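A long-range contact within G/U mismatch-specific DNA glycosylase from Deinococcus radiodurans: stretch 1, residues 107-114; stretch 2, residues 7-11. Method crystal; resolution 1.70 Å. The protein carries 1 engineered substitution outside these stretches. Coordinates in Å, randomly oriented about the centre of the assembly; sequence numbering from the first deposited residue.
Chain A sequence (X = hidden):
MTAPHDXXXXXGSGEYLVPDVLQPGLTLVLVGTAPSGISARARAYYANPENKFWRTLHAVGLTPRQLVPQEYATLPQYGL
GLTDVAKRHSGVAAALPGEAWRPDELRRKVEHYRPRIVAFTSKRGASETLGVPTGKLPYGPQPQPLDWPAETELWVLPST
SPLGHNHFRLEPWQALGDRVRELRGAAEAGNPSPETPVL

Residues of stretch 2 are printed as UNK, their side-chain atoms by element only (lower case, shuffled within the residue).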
# COMPACT_ATOMS: atom_id res chain seq x y z
N ARG A 107 0.64 8.18 -9.12
CA ARG A 107 1.51 9.34 -8.91
C ARG A 107 0.71 10.60 -8.77
O ARG A 107 1.02 11.41 -7.90
CB ARG A 107 2.51 9.42 -10.04
CG ARG A 107 3.75 8.52 -9.83
CD ARG A 107 4.67 8.53 -11.09
NE ARG A 107 5.82 7.60 -11.01
CZ ARG A 107 6.96 7.85 -10.38
NH1 ARG A 107 7.16 9.00 -9.73
NH2 ARG A 107 7.93 6.92 -10.38
N ARG A 108 -0.35 10.76 -9.55
CA ARG A 108 -1.24 11.93 -9.40
C ARG A 108 -1.91 12.02 -8.03
O ARG A 108 -2.03 13.09 -7.46
CB ARG A 108 -2.31 11.94 -10.47
CG ARG A 108 -1.74 12.20 -11.85
CD ARG A 108 -2.69 11.83 -13.03
NE ARG A 108 -4.01 12.44 -12.96
CZ ARG A 108 -5.16 11.76 -12.97
NH1 ARG A 108 -5.14 10.42 -13.06
NH2 ARG A 108 -6.33 12.40 -12.90
N LYS A 109 -2.34 10.87 -7.51
CA LYS A 109 -2.88 10.81 -6.19
C LYS A 109 -1.83 11.22 -5.12
O LYS A 109 -2.15 11.85 -4.16
CB LYS A 109 -3.44 9.41 -5.91
CG LYS A 109 -4.67 9.06 -6.77
CD LYS A 109 -4.95 7.54 -6.72
CE LYS A 109 -5.91 7.17 -7.77
NZ LYS A 109 -6.14 5.65 -7.82
N VAL A 110 -0.61 10.72 -5.25
CA VAL A 110 0.41 10.98 -4.26
C VAL A 110 0.71 12.49 -4.22
O VAL A 110 0.91 13.05 -3.15
CB VAL A 110 1.66 10.18 -4.54
CG1 VAL A 110 2.79 10.58 -3.60
CG2 VAL A 110 1.37 8.68 -4.33
N GLU A 111 0.71 13.08 -5.39
CA GLU A 111 1.02 14.52 -5.57
C GLU A 111 -0.09 15.34 -4.93
O GLU A 111 0.16 16.38 -4.34
CB GLU A 111 1.11 14.87 -7.05
CG GLU A 111 1.20 16.39 -7.32
CD GLU A 111 2.30 17.10 -6.52
OE1 GLU A 111 3.40 16.53 -6.34
OE2 GLU A 111 2.07 18.26 -6.06
N HIS A 112 -1.32 14.89 -5.13
CA HIS A 112 -2.48 15.55 -4.56
C HIS A 112 -2.57 15.42 -3.05
O HIS A 112 -2.64 16.43 -2.32
CB HIS A 112 -3.77 15.08 -5.27
CG HIS A 112 -5.00 15.68 -4.67
ND1 HIS A 112 -5.41 16.98 -4.97
CD2 HIS A 112 -5.85 15.23 -3.72
CE1 HIS A 112 -6.48 17.27 -4.25
NE2 HIS A 112 -6.77 16.22 -3.50
N TYR A 113 -2.52 14.19 -2.52
CA TYR A 113 -2.74 13.95 -1.09
C TYR A 113 -1.49 14.09 -0.21
O TYR A 113 -1.61 14.24 1.01
CB TYR A 113 -3.29 12.53 -0.94
CG TYR A 113 -4.66 12.38 -1.51
CD1 TYR A 113 -5.76 13.00 -0.87
CD2 TYR A 113 -4.90 11.61 -2.67
CE1 TYR A 113 -7.05 12.87 -1.40
CE2 TYR A 113 -6.18 11.48 -3.19
CZ TYR A 113 -7.23 12.09 -2.55
OH TYR A 113 -8.53 11.98 -3.02
N ARG A 114 -0.30 14.01 -0.83
CA ARG A 114 0.94 14.24 -0.06
C ARG A 114 1.06 13.44 1.26
O ARG A 114 1.38 13.98 2.32
CB ARG A 114 1.09 15.76 0.24
CG ARG A 114 1.18 16.62 -0.99
CD ARG A 114 2.35 16.30 -1.90
NE ARG A 114 2.45 17.22 -3.03
CZ ARG A 114 2.99 18.46 -2.95
NH1 ARG A 114 3.49 18.92 -1.82
NH2 ARG A 114 3.03 19.24 -4.03
N UNK A 7 -7.89 15.16 -10.27
CA UNK A 7 -7.52 13.92 -9.47
C UNK A 7 -8.74 13.00 -9.50
O UNK A 7 -9.87 13.50 -9.42
c UNK A 7 -6.13 13.17 -7.44
c UNK A 7 -7.05 14.27 -7.99
c UNK A 7 -8.21 14.52 -7.00
N UNK A 8 -8.57 11.68 -9.64
CA UNK A 8 -9.74 10.80 -9.60
C UNK A 8 -10.46 10.92 -8.23
O UNK A 8 -9.82 11.31 -7.24
c UNK A 8 -7.31 10.93 -9.82
c UNK A 8 -7.76 9.60 -10.32
c UNK A 8 -9.15 9.40 -9.78
N UNK A 9 -11.77 10.67 -8.17
CA UNK A 9 -12.44 10.49 -6.88
C UNK A 9 -12.07 9.11 -6.30
O UNK A 9 -11.39 8.36 -6.93
o UNK A 9 -15.70 9.82 -8.52
o UNK A 9 -14.07 8.62 -8.28
c UNK A 9 -13.95 10.66 -7.00
c UNK A 9 -14.61 9.66 -7.96
N UNK A 10 -12.55 8.80 -5.12
CA UNK A 10 -12.11 7.58 -4.44
C UNK A 10 -12.58 6.28 -5.13
O UNK A 10 -11.99 5.20 -4.92
c UNK A 10 -10.43 8.33 -1.98
c UNK A 10 -11.95 8.64 -2.11
c UNK A 10 -12.62 8.64 -0.71
c UNK A 10 -12.61 7.61 -3.00
N UNK A 11 -13.65 6.39 -5.93
CA UNK A 11 -14.18 5.19 -6.64
C UNK A 11 -13.82 5.19 -8.12
O UNK A 11 -14.25 4.31 -8.87
c UNK A 11 -15.73 5.07 -6.50
o UNK A 11 -16.35 6.16 -7.22
c UNK A 11 -16.24 5.24 -5.04
O HOH W 1 -8.68 10.54 -5.14

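Position 7 carries three side-chain carbons and no other element. The first carbon bears the other two, so the side chain forks at CB. One branch carbon lies 3.7 Å from His 112 CB and 4.2 Å from Lys 109 CA. The other sits over the face of the His 112 imidazole. Three carbons forked at CB make this residue Val 7. Val 7 CG2 is the atom near His 112 CB and Lys 109 CA, and it also comes within 4.4 Å of Lys 109 CG. Val 7 CG1 stands 4.0 Å from the centroid of the His 112 ring, 5° off the ring normal. This is a CH-pi contact almost straight above the ring. The chi1 of Val 7 is 80°, in the p well.

Position 8 also has three side-chain carbons, but they close a ring onto the backbone N. Its CA-to-CB bond points toward stretch 1. The ring carbon bonded to N is 3.6 Å from Arg 108 NH2. The middle carbon of the three is 4.0 Å from Lys 109 CE. A ring closed onto the backbone N identifies Pro 8. The ring pucker is C-gamma exo. Pro 8 CD lies oblique to the Arg 108 guanidinium. Pro 8 CG also packs against Lys 109 CE. Pro 8 O accepts a hydrogen bond from water 1, 2.5 Å away.

Position 9 has two side-chain carbons, and the second carries two oxygens. This is a short carboxylate. Its CA-to-CB bond points away from stretch 1, and its nearest side-chain approach is CB to Tyr 113 OH, 6.9 Å. The residue is Asp 9. Its carboxylate turns to its own stretch, where OD1 of Asp 9 accepts a weak hydrogen bond of 3.3 Å from the backbone N of position 11.

Position 10 has four side-chain carbons, forked at the second. The CA-to-CB bond runs sideways, but the end of the side chain comes nearer to stretch 1. One terminal carbon is 4.2 Å from Tyr 113 OH. Four carbons with this fork give Leu 10, with chi1 m and chi2 t. The terminal carbon is Leu 10 CD2.

Position 11 has one carbon carrying one oxygen and one carbon. It is out of reach of stretch 1. A hydroxyl and a methyl on CB identify Thr 11. Its OG1 is hydrogen-bonded elsewhere in the structure.

The contact packs an irregular segment against a helix; the touching residues are at least 100 apart in sequence. The two stretches bury 345 Å² between them. Arg 108, Lys 109, His 112 and Tyr 113 supply the helix side, spaced so that successive turns present them together. No direct hydrogen bond crosses. Val 7 and Pro 8 do most of the packing, through carbon contacts and the CH-pi contact. The polar link is indirect: water 1 joins Pro 8 O to Tyr 113 OH, 2.6 Å from that hydroxyl. Pro 8 O and Tyr 113 OH are 4.5 Å apart, and water 1 bridges them.

Stretch 2 (7-11) VPDLT
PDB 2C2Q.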